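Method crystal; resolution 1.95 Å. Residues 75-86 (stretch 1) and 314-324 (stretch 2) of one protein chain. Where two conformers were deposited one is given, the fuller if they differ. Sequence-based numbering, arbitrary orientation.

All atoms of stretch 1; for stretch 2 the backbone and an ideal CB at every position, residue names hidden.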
ATOM      1  N   GLU A  75      24.949  -0.723 -16.276  1.00 10.65           N
ATOM      2  CA  GLU A  75      26.394  -0.704 -16.539  1.00  7.31           C
ATOM      3  C   GLU A  75      26.989  -2.007 -17.106  1.00 13.38           C
ATOM      4  O   GLU A  75      27.730  -1.974 -18.091  1.00 15.75           O
ATOM      5  CB  GLU A  75      27.181  -0.239 -15.305  1.00 13.14           C
ATOM      6  CG  GLU A  75      28.650   0.090 -15.602  1.00  9.91           C
ATOM      7  CD  GLU A  75      29.425   0.540 -14.377  1.00 16.61           C
ATOM      8  OE1 GLU A  75      29.113   0.077 -13.262  1.00 21.92           O
ATOM      9  OE2 GLU A  75      30.342   1.379 -14.529  1.00 18.03           O
ATOM     10  N   PRO A  76      26.682  -3.157 -16.490  1.00 18.58           N
ATOM     11  CA  PRO A  76      27.310  -4.375 -17.019  1.00 20.89           C
ATOM     12  C   PRO A  76      26.875  -4.702 -18.450  1.00 16.54           C
ATOM     13  O   PRO A  76      27.686  -5.208 -19.227  1.00 14.86           O
ATOM     14  CB  PRO A  76      26.881  -5.471 -16.030  1.00 24.40           C
ATOM     15  CG  PRO A  76      25.771  -4.884 -15.231  1.00 23.47           C
ATOM     16  CD  PRO A  76      25.952  -3.401 -15.233  1.00 15.32           C
ATOM     17  N   VAL A  77      25.625  -4.400 -18.798  1.00 12.14           N
ATOM     18  CA  VAL A  77      25.141  -4.608 -20.163  1.00  9.54           C
ATOM     19  C   VAL A  77      25.784  -3.616 -21.121  1.00 17.18           C
ATOM     20  O   VAL A  77      26.147  -3.966 -22.248  1.00 16.76           O
ATOM     21  CB  VAL A  77      23.605  -4.455 -20.260  1.00 12.33           C
ATOM     22  CG1 VAL A  77      23.127  -4.711 -21.691  1.00  6.69           C
ATOM     23  CG2 VAL A  77      22.911  -5.394 -19.277  1.00 12.17           C
ATOM     24  N   MET A  78      25.920  -2.374 -20.665  1.00 14.62           N
ATOM     25  CA  MET A  78      26.563  -1.330 -21.449  1.00 12.61           C
ATOM     26  C   MET A  78      27.986  -1.735 -21.801  1.00 19.94           C
ATOM     27  O   MET A  78      28.416  -1.590 -22.944  1.00 21.55           O
ATOM     28  CB  MET A  78      26.570  -0.017 -20.671  1.00  8.99           C
ATOM     29  CG  MET A  78      25.194   0.606 -20.503  1.00 12.64           C
ATOM     30  SD  MET A  78      25.223   2.033 -19.410  1.00 14.79           S
ATOM     31  CE  MET A  78      25.877   3.348 -20.453  1.00 11.83           C
ATOM     32  N   LEU A  79      28.717  -2.242 -20.814  1.00 17.12           N
ATOM     33  CA  LEU A  79      30.094  -2.659 -21.036  1.00 19.56           C
ATOM     34  C   LEU A  79      30.162  -3.820 -22.026  1.00 18.34           C
ATOM     35  O   LEU A  79      31.067  -3.890 -22.864  1.00 18.48           O
ATOM     36  CB  LEU A  79      30.771  -3.019 -19.708  1.00 15.82           C
ATOM     37  CG  LEU A  79      31.022  -1.821 -18.778  1.00 15.31           C
ATOM     38  CD1 LEU A  79      31.557  -2.272 -17.432  1.00 13.65           C
ATOM     39  CD2 LEU A  79      31.981  -0.846 -19.424  1.00 18.18           C
ATOM     40  N   SER A  80      29.177  -4.703 -21.942  1.00 14.94           N
ATOM     41  CA  SER A  80      29.108  -5.875 -22.807  0.50 21.83           C
ATOM     42  C   SER A  80      28.849  -5.507 -24.263  1.00 22.66           C
ATOM     43  O   SER A  80      29.284  -6.208 -25.174  1.00 24.58           O
ATOM     44  CB  SER A  80      28.013  -6.831 -22.326  0.50 22.99           C
ATOM     45  OG  SER A  80      28.311  -7.363 -21.051  0.50 21.10           O
ATOM     46  N   TYR A  81      28.135  -4.407 -24.485  1.00 16.75           N
ATOM     47  CA  TYR A  81      27.725  -4.046 -25.844  1.00 17.34           C
ATOM     48  C   TYR A  81      28.549  -2.936 -26.504  1.00 19.81           C
ATOM     49  O   TYR A  81      28.496  -2.761 -27.725  1.00 24.06           O
ATOM     50  CB  TYR A  81      26.244  -3.658 -25.871  1.00 16.97           C
ATOM     51  CG  TYR A  81      25.291  -4.797 -25.561  1.00 25.34           C
ATOM     52  CD1 TYR A  81      25.723  -6.118 -25.559  1.00 23.15           C
ATOM     53  CD2 TYR A  81      23.956  -4.548 -25.272  1.00 21.58           C
ATOM     54  CE1 TYR A  81      24.844  -7.162 -25.278  1.00 22.18           C
ATOM     55  CE2 TYR A  81      23.072  -5.583 -24.994  1.00 21.35           C
ATOM     56  CZ  TYR A  81      23.519  -6.885 -25.000  1.00 23.84           C
ATOM     57  OH  TYR A  81      22.632  -7.906 -24.721  1.00 23.62           O
ATOM     58  N   MET A  82      29.313  -2.190 -25.716  1.00 17.43           N
ATOM     59  CA  MET A  82      29.910  -0.957 -26.233  1.00 19.99           C
ATOM     60  C   MET A  82      30.934  -1.173 -27.350  1.00 20.08           C
ATOM     61  O   MET A  82      31.183  -0.269 -28.145  1.00 23.21           O
ATOM     62  CB  MET A  82      30.496  -0.100 -25.109  1.00 18.03           C
ATOM     63  CG  MET A  82      31.608  -0.761 -24.314  1.00 20.00           C
ATOM     64  SD  MET A  82      32.274   0.393 -23.100  1.00 25.73           S
ATOM     65  CE  MET A  82      33.682  -0.551 -22.529  1.00 22.75           C
ATOM     66  N   LYS A  83      31.518  -2.365 -27.415  1.00 24.52           N
ATOM     67  CA  LYS A  83      32.437  -2.692 -28.502  1.00 34.03           C
ATOM     68  C   LYS A  83      31.745  -2.578 -29.863  1.00 34.76           C
ATOM     69  O   LYS A  83      32.351  -2.139 -30.844  1.00 30.91           O
ATOM     70  CB  LYS A  83      33.009  -4.102 -28.328  1.00 37.40           C
ATOM     71  CG  LYS A  83      31.952  -5.202 -28.359  1.00 49.39           C
ATOM     72  CD  LYS A  83      32.560  -6.586 -28.203  1.00 53.96           C
ATOM     73  CE  LYS A  83      31.473  -7.650 -28.126  1.00 57.96           C
ATOM     74  NZ  LYS A  83      32.034  -9.021 -27.966  1.00 59.66           N
ATOM     75  N   ASP A  84      30.472  -2.963 -29.913  1.00 32.84           N
ATOM     76  CA  ASP A  84      29.743  -3.057 -31.178  1.00 38.10           C
ATOM     77  C   ASP A  84      28.618  -2.041 -31.295  1.00 31.32           C
ATOM     78  O   ASP A  84      27.987  -1.945 -32.344  1.00 23.33           O
ATOM     79  CB  ASP A  84      29.131  -4.453 -31.340  1.00 46.14           C
ATOM     80  CG  ASP A  84      30.171  -5.534 -31.517  1.00 55.03           C
ATOM     81  OD1 ASP A  84      31.228  -5.250 -32.116  1.00 52.98           O
ATOM     82  OD2 ASP A  84      29.924  -6.673 -31.061  1.00 62.04           O
ATOM     83  N   HIS A  85      28.350  -1.307 -30.218  1.00 27.71           N
ATOM     84  CA  HIS A  85      27.183  -0.424 -30.176  1.00 23.24           C
ATOM     85  C   HIS A  85      27.424   0.820 -29.355  1.00 25.56           C
ATOM     86  O   HIS A  85      28.079   0.766 -28.314  1.00 25.88           O
ATOM     87  CB  HIS A  85      25.965  -1.152 -29.593  1.00 14.84           C
ATOM     88  CG  HIS A  85      25.485  -2.292 -30.436  1.00 15.58           C
ATOM     89  ND1 HIS A  85      24.591  -2.126 -31.470  1.00 17.17           N
ATOM     90  CD2 HIS A  85      25.796  -3.609 -30.416  1.00 17.29           C
ATOM     91  CE1 HIS A  85      24.366  -3.293 -32.047  1.00 20.59           C
ATOM     92  NE2 HIS A  85      25.083  -4.210 -31.426  1.00 22.70           N
ATOM     93  N   LYS A  86      26.893   1.943 -29.833  1.00 13.01           N
ATOM     94  CA  LYS A  86      26.736   3.110 -28.987  1.00 15.05           C
ATOM     95  C   LYS A  86      25.726   2.684 -27.921  1.00 13.38           C
ATOM     96  O   LYS A  86      24.701   2.078 -28.245  1.00 14.95           O
ATOM     97  CB  LYS A  86      26.189   4.282 -29.794  1.00 16.76           C
ATOM     98  CG  LYS A  86      25.982   5.548 -28.992  1.00 22.71           C
ATOM     99  CD  LYS A  86      27.313   6.221 -28.703  1.00 41.77           C
ATOM    100  CE  LYS A  86      27.123   7.632 -28.184  1.00 49.19           C
ATOM    101  NZ  LYS A  86      28.429   8.300 -27.948  1.00 53.37           N
ATOM    102  N   UNK A 314      21.353 -13.711 -18.130  1.00 13.37           N
ATOM    103  CA  UNK A 314      20.030 -13.976 -18.662  1.00 16.82           C
ATOM    104  C   UNK A 314      19.495 -12.792 -19.439  1.00 14.09           C
ATOM    105  O   UNK A 314      18.839 -12.967 -20.465  1.00 16.20           O
ATOM    106  CB  UNK A 314      19.066 -14.339 -17.531  1.00 16.82           C
ATOM    107  N   UNK A 315      19.775 -11.585 -18.949  1.00 13.77           N
ATOM    108  CA  UNK A 315      19.316 -10.370 -19.615  1.00 16.03           C
ATOM    109  C   UNK A 315      20.064 -10.177 -20.937  1.00 13.78           C
ATOM    110  O   UNK A 315      19.453  -9.954 -21.986  1.00 16.37           O
ATOM    111  CB  UNK A 315      19.510  -9.154 -18.707  1.00 16.03           C
ATOM    112  N   UNK A 316      21.391 -10.258 -20.874  1.00 14.27           N
ATOM    113  CA  UNK A 316      22.237 -10.038 -22.047  1.00 14.76           C
ATOM    114  C   UNK A 316      21.913 -11.028 -23.162  1.00 16.55           C
ATOM    115  O   UNK A 316      21.746 -10.641 -24.328  1.00 16.88           O
ATOM    116  CB  UNK A 316      23.714 -10.149 -21.664  1.00 14.76           C
ATOM    117  N   UNK A 317      21.805 -12.305 -22.803  1.00 18.00           N
ATOM    118  CA  UNK A 317      21.458 -13.325 -23.782  1.00 25.77           C
ATOM    119  C   UNK A 317      20.095 -13.035 -24.412  1.00 25.69           C
ATOM    120  O   UNK A 317      19.944 -13.123 -25.631  1.00 19.06           O
ATOM    121  CB  UNK A 317      21.458 -14.709 -23.130  1.00 25.77           C
ATOM    122  N   UNK A 318      19.114 -12.680 -23.586  1.00 14.79           N
ATOM    123  CA  UNK A 318      17.771 -12.365 -24.083  1.00 18.20           C
ATOM    124  C   UNK A 318      17.756 -11.134 -24.988  1.00 16.24           C
ATOM    125  O   UNK A 318      17.118 -11.133 -26.043  1.00 22.05           O
ATOM    126  CB  UNK A 318      16.818 -12.146 -22.906  1.00 18.20           C
ATOM    127  N   UNK A 319      18.447 -10.079 -24.578  1.00 16.69           N
ATOM    128  CA  UNK A 319      18.508  -8.877 -25.407  1.00 20.15           C
ATOM    129  C   UNK A 319      19.291  -9.124 -26.706  1.00 19.17           C
ATOM    130  O   UNK A 319      18.880  -8.683 -27.782  1.00 19.83           O
ATOM    131  CB  UNK A 319      19.147  -7.731 -24.620  1.00 20.15           C
ATOM    132  N   UNK A 320      20.416  -9.827 -26.605  1.00 13.73           N
ATOM    133  CA  UNK A 320      21.245 -10.087 -27.782  1.00 16.83           C
ATOM    134  C   UNK A 320      20.496 -10.882 -28.844  1.00 17.90           C
ATOM    135  O   UNK A 320      20.556 -10.557 -30.033  1.00 18.90           O
ATOM    136  CB  UNK A 320      22.515 -10.837 -27.376  1.00 16.83           C
ATOM    137  N   UNK A 321      19.785 -11.917 -28.407  1.00 19.44           N
ATOM    138  CA  UNK A 321      19.027 -12.773 -29.314  1.00 25.68           C
ATOM    139  C   UNK A 321      17.851 -12.043 -29.953  1.00 26.11           C
ATOM    140  O   UNK A 321      17.511 -12.287 -31.114  1.00 25.20           O
ATOM    141  CB  UNK A 321      18.522 -14.008 -28.566  1.00 25.68           C
ATOM    142  N   UNK A 322      17.226 -11.157 -29.184  1.00 16.71           N
ATOM    143  CA  UNK A 322      16.117 -10.357 -29.688  1.00 13.42           C
ATOM    144  C   UNK A 322      16.576  -9.189 -30.561  1.00 13.47           C
ATOM    145  O   UNK A 322      16.027  -8.969 -31.645  1.00 19.48           O
ATOM    146  CB  UNK A 322      15.290  -9.827 -28.515  1.00 13.42           C
ATOM    147  N   UNK A 323      17.558  -8.432 -30.075  1.00 13.87           N
ATOM    148  CA  UNK A 323      17.990  -7.199 -30.738  1.00 22.22           C
ATOM    149  C   UNK A 323      18.867  -7.468 -31.956  1.00 29.21           C
ATOM    150  O   UNK A 323      18.724  -6.813 -32.989  1.00 29.27           O
ATOM    151  CB  UNK A 323      18.748  -6.312 -29.748  1.00 22.22           C
ATOM    152  N   UNK A 324      19.779  -8.425 -31.818  1.00 27.94           N
ATOM    153  CA  UNK A 324      20.750  -8.737 -32.861  1.00 30.81           C
ATOM    154  C   UNK A 324      20.476 -10.127 -33.446  1.00 38.35           C
ATOM    155  O   UNK A 324      19.831 -10.274 -34.484  1.00 43.62           O
ATOM    156  CB  UNK A 324      22.174  -8.661 -32.306  1.00 30.81           C
TER

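Residues 314 through 323 belong to a helix that begins earlier in the chain, and its axis passes 10.5 Å from that of helix 75-81 at an angle of 49°.

Position 314 lies beyond the reach of stretch 1, and its helical backbone angles would suit almost any residue. It is Gly-314, which has no side chain but whose backbone O accepts a hydrogen bond from the OG of the residue at 318.

At 315 the CA-to-CB bond points sideways, with the ideal CB 5.1 Å from Val-77 CG2. A modest apolar side chain, branched or not, would suit such a neighbour. The residue is Val-315, and its CG1 lies 4.4 Å from Val-77 CG2, a loose apolar contact.

The CA atoms come nearest each other at 316: its CA is 6.4 Å from the CA of Val-77. The CB again points sideways, 3.9 Å from Tyr-81 OH and 5.4 Å from Ser-80 OG. A long, flexible side chain could bend back over the helix, and a polar end would find the hydroxyl of Ser-80; Gln, Glu, Met or Lys could all be considered. It is Glu-316, whose side chain sits as a knob among Pro-76, Val-77, Ser-80 and Tyr-81. Its OE1 comes 3.2 Å from Ser-80 OG, but that hydroxyl already donates to Pro-76 O (2.9 Å). A water completes the link, donating to both Ser-80 OG (2.7 Å) and Glu-316 OE2 (3.3 Å).

Position 317 points away, so stretch 1 sets no limit there and many types would do; it is Lys-317. At 318 the bond is sideways with nothing of stretch 1 near; a small residue is one of many possibilities, and Ser-318 turns its OG back to Gly-314 O (2.7 Å).

Position 319 points toward stretch 1, its ideal CB 3.5 Å from Tyr-81 OH, with Val-77 nearby. An aliphatic chain such as Leu, Ile or Met could pack beside both. Leu-319 does so: its CD1 lies 4.2 Å from Val-77 CG1 and 4.4 Å from Tyr-81 CE2, near the plane of the tyrosine ring at its edge.

At 320 the ideal CB is 4.0 Å from Tyr-81 OH, so a small residue fits, and a polar one could address the hydroxyl. Ser-320 places OG 2.9 Å from Tyr-81 OH while donating to Glu-316 O (3.0 Å); the same carbonyl O lies 2.9 Å from Tyr-81 OH, making a compact polar cluster.

Positions 321 and 322 are out of reach and little constrained by stretch 1; they are Asn-321 and Phe-322. Position 323 points toward stretch 1 but across a gap, so side chains of several kinds would fit; Leu-323 CD1 stays 5.2 Å from Tyr-81 CE2, too far for a contact.

Position 324 points toward the rings of Tyr-81 and His-85, its ideal CB 5.4 Å from His-85 NE2. A broad side chain, aromatic or long aliphatic, could cover them. Phe-324 turns its edge to the face of Tyr-81 (planes at 78°) and lies nearly parallel to His-85 (13°), slid so that the rings barely overlap.

Stretch 2, residues 314-324: GVEKSLSNFLF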
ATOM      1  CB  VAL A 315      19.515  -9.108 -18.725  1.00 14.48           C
ATOM      2  CG1 VAL A 315      19.238  -7.845 -19.518  1.00 15.56           C
ATOM      3  CG2 VAL A 315      18.634  -9.165 -17.479  1.00 13.89           C
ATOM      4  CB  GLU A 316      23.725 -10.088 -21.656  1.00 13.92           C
ATOM      5  CG  GLU A 316      24.174  -8.847 -20.889  1.00 15.36           C
ATOM      6  CD  GLU A 316      25.409  -9.065 -20.017  1.00 28.14           C
ATOM      7  OE1 GLU A 316      25.741  -8.149 -19.232  1.00 21.63           O
ATOM      8  OE2 GLU A 316      26.043 -10.140 -20.108  1.00 28.47           O
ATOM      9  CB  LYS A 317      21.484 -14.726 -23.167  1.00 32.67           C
ATOM     10  CG  LYS A 317      21.159 -15.817 -24.176  1.00 47.93           C
ATOM     11  CD  LYS A 317      21.529 -17.204 -23.675  1.00 55.55           C
ATOM     12  CE  LYS A 317      21.242 -18.255 -24.742  1.00 64.34           C
ATOM     13  NZ  LYS A 317      21.797 -19.595 -24.391  1.00 71.04           N
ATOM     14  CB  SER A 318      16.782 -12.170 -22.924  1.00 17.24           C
ATOM     15  OG  SER A 318      16.729 -13.312 -22.083  1.00 17.95           O
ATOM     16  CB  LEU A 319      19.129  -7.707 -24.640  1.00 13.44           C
ATOM     17  CG  LEU A 319      18.409  -7.119 -23.425  1.00 10.50           C
ATOM     18  CD1 LEU A 319      19.341  -6.132 -22.727  1.00 13.47           C
ATOM     19  CD2 LEU A 319      17.088  -6.442 -23.795  1.00 10.57           C
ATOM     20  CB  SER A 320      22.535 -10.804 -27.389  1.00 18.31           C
ATOM     21  OG  SER A 320      23.379  -9.922 -26.679  1.00 17.90           O
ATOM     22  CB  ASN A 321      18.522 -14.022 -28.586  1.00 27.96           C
ATOM     23  CG  ASN A 321      19.634 -15.001 -28.270  1.00 35.07           C
ATOM     24  OD1 ASN A 321      20.720 -14.931 -28.850  1.00 36.15           O
ATOM     25  ND2 ASN A 321      19.365 -15.927 -27.351  1.00 34.87           N
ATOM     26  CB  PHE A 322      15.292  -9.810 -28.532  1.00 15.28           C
ATOM     27  CG  PHE A 322      14.219  -8.855 -28.960  1.00 21.07           C
ATOM     28  CD1 PHE A 322      13.100  -9.311 -29.639  1.00 25.15           C
ATOM     29  CD2 PHE A 322      14.319  -7.507 -28.669  1.00 17.54           C
ATOM     30  CE1 PHE A 322      12.103  -8.432 -30.033  1.00 19.46           C
ATOM     31  CE2 PHE A 322      13.323  -6.626 -29.050  1.00 16.09           C
ATOM     32  CZ  PHE A 322      12.215  -7.090 -29.733  1.00 14.78           C
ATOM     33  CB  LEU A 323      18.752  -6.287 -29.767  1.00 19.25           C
ATOM     34  CG  LEU A 323      17.963  -5.617 -28.645  1.00 18.09           C
ATOM     35  CD1 LEU A 323      18.849  -4.644 -27.874  1.00 17.21           C
ATOM     36  CD2 LEU A 323      16.747  -4.900 -29.232  1.00 20.66           C
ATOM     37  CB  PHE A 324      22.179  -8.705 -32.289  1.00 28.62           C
ATOM     38  CG  PHE A 324      22.416  -7.628 -31.246  1.00 23.50           C
ATOM     39  CD1 PHE A 324      21.991  -6.330 -31.448  1.00 26.05           C
ATOM     40  CD2 PHE A 324      23.080  -7.929 -30.065  1.00 25.86           C
ATOM     41  CE1 PHE A 324      22.220  -5.346 -30.485  1.00 27.10           C
ATOM     42  CE2 PHE A 324      23.312  -6.952 -29.099  1.00 23.20           C
ATOM     43  CZ  PHE A 324      22.883  -5.662 -29.311  1.00 26.55           C
TER
HETATM   44  O   HOH W   1      29.283  -9.884 -20.605  1.00 39.06           O
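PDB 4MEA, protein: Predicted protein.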